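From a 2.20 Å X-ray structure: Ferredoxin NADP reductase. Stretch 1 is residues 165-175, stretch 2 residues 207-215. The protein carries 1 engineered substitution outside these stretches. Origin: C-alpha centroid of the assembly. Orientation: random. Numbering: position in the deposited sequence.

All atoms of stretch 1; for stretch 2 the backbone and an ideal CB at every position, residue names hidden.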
# COMPACT_ATOMS: atom_id res chain seq x y z
N ASP B 165 22.06 -18.87 14.26
CA ASP B 165 23.24 -19.68 13.98
C ASP B 165 23.38 -19.97 12.48
O ASP B 165 24.02 -20.94 12.08
CB ASP B 165 23.19 -20.99 14.76
CG ASP B 165 21.90 -21.75 14.53
OD1 ASP B 165 21.16 -21.39 13.59
OD2 ASP B 165 21.63 -22.71 15.28
N ALA B 166 22.76 -19.12 11.67
CA ALA B 166 22.68 -19.34 10.23
C ALA B 166 24.03 -19.63 9.57
O ALA B 166 24.16 -20.59 8.81
CB ALA B 166 22.00 -18.16 9.55
N ILE B 167 25.03 -18.80 9.85
CA ILE B 167 26.35 -19.00 9.27
C ILE B 167 27.01 -20.30 9.73
O ILE B 167 27.61 -21.01 8.93
CB ILE B 167 27.29 -17.82 9.61
CG1 ILE B 167 26.69 -16.50 9.12
CG2 ILE B 167 28.67 -18.05 9.00
CD1 ILE B 167 27.56 -15.29 9.41
N GLN B 168 26.95 -20.60 11.03
CA GLN B 168 27.55 -21.83 11.51
C GLN B 168 26.89 -23.09 10.95
O GLN B 168 27.58 -24.00 10.59
CB GLN B 168 27.69 -21.89 13.02
CG GLN B 168 26.41 -22.20 13.78
CD GLN B 168 26.57 -23.28 14.88
OE1 GLN B 168 27.38 -24.21 14.74
NE2 GLN B 168 25.80 -23.17 15.95
N LYS B 169 25.57 -23.11 10.86
CA LYS B 169 24.84 -24.29 10.39
C LYS B 169 24.73 -24.28 8.87
O LYS B 169 24.21 -25.23 8.27
CB LYS B 169 23.44 -24.34 11.00
CG LYS B 169 23.43 -24.40 12.52
CD LYS B 169 24.04 -25.70 13.04
CE LYS B 169 24.03 -25.73 14.57
NZ LYS B 169 24.69 -26.96 15.10
N ASN B 170 25.21 -23.21 8.25
CA ASN B 170 25.11 -23.05 6.81
C ASN B 170 23.69 -23.30 6.31
O ASN B 170 23.47 -24.05 5.37
CB ASN B 170 26.10 -23.96 6.09
CG ASN B 170 27.54 -23.54 6.31
OD1 ASN B 170 27.86 -22.35 6.31
ND2 ASN B 170 28.43 -24.51 6.50
N THR B 171 22.73 -22.64 6.95
CA THR B 171 21.32 -22.83 6.63
C THR B 171 20.96 -22.24 5.28
O THR B 171 21.50 -21.21 4.88
CB THR B 171 20.41 -22.23 7.72
OG1 THR B 171 20.65 -20.82 7.82
CG2 THR B 171 20.70 -22.87 9.07
N ASN B 172 20.06 -22.90 4.57
CA ASN B 172 19.61 -22.46 3.26
C ASN B 172 18.42 -21.51 3.38
O ASN B 172 17.70 -21.55 4.37
CB ASN B 172 19.25 -23.65 2.39
CG ASN B 172 20.35 -24.71 2.37
OD1 ASN B 172 21.49 -24.42 2.03
ND2 ASN B 172 19.99 -25.93 2.74
N PHE B 173 18.22 -20.67 2.37
CA PHE B 173 17.14 -19.68 2.41
C PHE B 173 16.38 -19.57 1.09
O PHE B 173 16.92 -19.83 0.02
CB PHE B 173 17.70 -18.29 2.75
CG PHE B 173 18.39 -18.21 4.08
CD1 PHE B 173 19.77 -18.25 4.17
CD2 PHE B 173 17.65 -18.07 5.25
CE1 PHE B 173 20.41 -18.16 5.39
CE2 PHE B 173 18.29 -17.98 6.47
CZ PHE B 173 19.67 -18.03 6.55
N ILE B 174 15.12 -19.17 1.20
CA ILE B 174 14.36 -18.65 0.07
C ILE B 174 13.87 -17.26 0.45
O ILE B 174 13.08 -17.10 1.38
CB ILE B 174 13.14 -19.53 -0.25
CG1 ILE B 174 13.59 -20.91 -0.75
CG2 ILE B 174 12.25 -18.85 -1.29
CD1 ILE B 174 12.46 -21.91 -0.87
N PHE B 175 14.37 -16.24 -0.25
CA PHE B 175 13.93 -14.87 -0.01
C PHE B 175 12.97 -14.44 -1.12
O PHE B 175 13.28 -14.58 -2.30
CB PHE B 175 15.11 -13.90 0.03
CG PHE B 175 16.13 -14.22 1.09
CD1 PHE B 175 17.48 -14.04 0.82
CD2 PHE B 175 15.76 -14.68 2.34
CE1 PHE B 175 18.44 -14.33 1.78
CE2 PHE B 175 16.71 -14.97 3.30
CZ PHE B 175 18.05 -14.79 3.03
N UNK B 207 30.40 -18.89 5.08
CA UNK B 207 29.04 -19.36 4.85
C UNK B 207 28.93 -20.07 3.51
O UNK B 207 29.40 -19.56 2.49
CB UNK B 207 28.05 -18.19 4.91
N UNK B 208 28.31 -21.24 3.50
CA UNK B 208 28.20 -22.03 2.28
C UNK B 208 26.85 -22.72 2.10
O UNK B 208 26.77 -23.84 1.59
CB UNK B 208 29.31 -23.09 2.26
N UNK B 209 25.78 -22.04 2.51
CA UNK B 209 24.42 -22.52 2.26
C UNK B 209 23.93 -22.07 0.90
O UNK B 209 24.66 -21.41 0.16
CB UNK B 209 23.46 -22.03 3.35
N UNK B 210 22.70 -22.42 0.55
CA UNK B 210 22.14 -22.02 -0.74
C UNK B 210 20.97 -21.06 -0.57
O UNK B 210 20.04 -21.33 0.19
CB UNK B 210 21.69 -23.25 -1.53
N UNK B 211 21.02 -19.95 -1.29
CA UNK B 211 19.99 -18.92 -1.22
C UNK B 211 19.29 -18.75 -2.56
O UNK B 211 19.93 -18.56 -3.59
CB UNK B 211 20.60 -17.59 -0.77
N UNK B 212 17.96 -18.82 -2.55
CA UNK B 212 17.17 -18.61 -3.75
C UNK B 212 16.33 -17.35 -3.60
O UNK B 212 15.54 -17.23 -2.66
CB UNK B 212 16.28 -19.82 -4.03
N UNK B 213 16.51 -16.41 -4.52
CA UNK B 213 15.84 -15.13 -4.43
C UNK B 213 14.81 -14.94 -5.53
O UNK B 213 15.12 -15.10 -6.71
CB UNK B 213 16.87 -14.00 -4.48
N UNK B 214 13.59 -14.61 -5.13
CA UNK B 214 12.53 -14.28 -6.07
C UNK B 214 12.18 -12.81 -5.87
O UNK B 214 11.68 -12.42 -4.82
CB UNK B 214 11.31 -15.18 -5.88
N UNK B 215 12.44 -12.00 -6.89
CA UNK B 215 12.37 -10.56 -6.74
C UNK B 215 11.53 -9.93 -7.84
O UNK B 215 11.89 -9.98 -9.02
CB UNK B 215 13.78 -9.96 -6.74

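At position 207 CA-to-CB runs sideways to stretch 1, and the ideal CB lies 4.1 Å from Ile167 CG2. Beyond it Ala166 and Ile167, the carbonyl of Thr171 and the ring of Phe173 outline a long hollow. A large side chain would suit it, better still one with a donor at its tip for the Thr171 carbonyl. The residue is Tyr207, chi1 t: its ring passes Ile167 and its OH donates to Thr171 O at 2.7 Å, while the same OH meets the edge of the Phe173 ring, 3.4 Å from CD1.

Position 208 has its backbone N 3.1 Å from Asn170 OD1, a hydrogen bond that any residue except proline could donate. The side chain leaves sideways with room around it, so many types would do; Asn170 presents its amide nearby, so a polar group would be at home. In Thr208, chi1 p, OG1 lies 3.4 Å from Asn170 ND2, but the angle is too poor for a hydrogen bond.

At position 209 CA-to-CB points toward stretch 1, and an ideal CB would stand 2.6 Å from Thr171 O and 2.9 Å from Asn170 O, both clashes. Glycine alone avoids them, although its phi/psi of -86/-179 would be open to other residues. Gly209 lets its CA approach to 3.6 Å from Asn170 O.

At 210 the main chain is engaged twice: N donates to Asn172 OD1 (2.8 Å), and O accepts from Phe173 N (2.9 Å). The side chain starts sideways and could be of many kinds; Tyr210, chi1 t, leads its ring away.

From 211 the chain pairs in parallel with strand 173-175. Position 211 shares a face with Phe173 and Phe175, where an aliphatic or other apolar residue fits. Ile211 uses both branches: CG1 meets the Phe173 edge, 3.9 Å from CD1, and CG2 lies 3.5 Å from Phe175 CE1.

Position 212 turns to the face of Ile174, its ideal CB 4.4 Å from Ile174 CG1; valine, threonine or isoleucine would serve. In Thr212, N donates to Phe173 O (3.0 Å) and O accepts from Phe175 N (2.9 Å). OG1 lies 2.6 Å from a water that donates to Phe173 O at 2.9 Å, so a hydroxyl has a use here.

Position 213 returns to the phenylalanine face, favouring a beta-branched or other apolar residue. Ile213 places CD1 at the Phe175 ring edge, 4.3 Å from its CD1.

At 214, N donates to Phe175 O (2.8 Å). CA-to-CB is sideways, but a long side chain could reach back to Ile174; Tyr214 does, with CE1 3.7 Å from Ile174 CG2.

Position 215 finds nothing of stretch 1 nearby, which leaves the choice open; Tyr215 hydrogen-bonds elsewhere in the structure.

Stretch 2 (207-215) YTGYITIYY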
# COMPACT_ATOMS: atom_id res chain seq x y z
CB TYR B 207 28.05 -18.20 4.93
CG TYR B 207 26.65 -18.55 4.47
CD1 TYR B 207 25.84 -19.39 5.23
CD2 TYR B 207 26.14 -18.04 3.29
CE1 TYR B 207 24.57 -19.71 4.81
CE2 TYR B 207 24.87 -18.36 2.86
CZ TYR B 207 24.08 -19.19 3.63
OH TYR B 207 22.81 -19.51 3.21
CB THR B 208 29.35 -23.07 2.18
OG1 THR B 208 29.59 -23.65 3.46
CG2 THR B 208 30.62 -22.40 1.69
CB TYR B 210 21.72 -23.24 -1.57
CG TYR B 210 21.65 -22.95 -3.05
CD1 TYR B 210 22.76 -22.47 -3.74
CD2 TYR B 210 20.47 -23.16 -3.77
CE1 TYR B 210 22.70 -22.21 -5.10
CE2 TYR B 210 20.40 -22.90 -5.13
CZ TYR B 210 21.52 -22.42 -5.79
OH TYR B 210 21.47 -22.16 -7.14
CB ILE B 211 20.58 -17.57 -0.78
CG1 ILE B 211 21.23 -17.71 0.61
CG2 ILE B 211 19.50 -16.49 -0.77
CD1 ILE B 211 22.13 -16.54 0.97
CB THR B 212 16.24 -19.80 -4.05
OG1 THR B 212 16.97 -21.03 -3.92
CG2 THR B 212 15.66 -19.69 -5.45
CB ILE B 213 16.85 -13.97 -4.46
CG1 ILE B 213 17.96 -14.22 -3.44
CG2 ILE B 213 16.16 -12.65 -4.20
CD1 ILE B 213 18.79 -13.00 -3.12
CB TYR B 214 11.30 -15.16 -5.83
CG TYR B 214 11.57 -16.64 -5.98
CD1 TYR B 214 11.73 -17.46 -4.87
CD2 TYR B 214 11.65 -17.23 -7.24
CE1 TYR B 214 11.96 -18.82 -5.01
CE2 TYR B 214 11.89 -18.58 -7.39
CZ TYR B 214 12.05 -19.37 -6.27
OH TYR B 214 12.28 -20.72 -6.41
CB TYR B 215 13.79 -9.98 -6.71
CG TYR B 215 13.91 -8.51 -6.39
CD1 TYR B 215 12.92 -7.85 -5.67
CD2 TYR B 215 15.03 -7.78 -6.78
CE1 TYR B 215 13.03 -6.51 -5.37
CE2 TYR B 215 15.15 -6.44 -6.49
CZ TYR B 215 14.15 -5.81 -5.78
OH TYR B 215 14.27 -4.47 -5.48
O HOH W 1 17.94 -21.94 -1.74
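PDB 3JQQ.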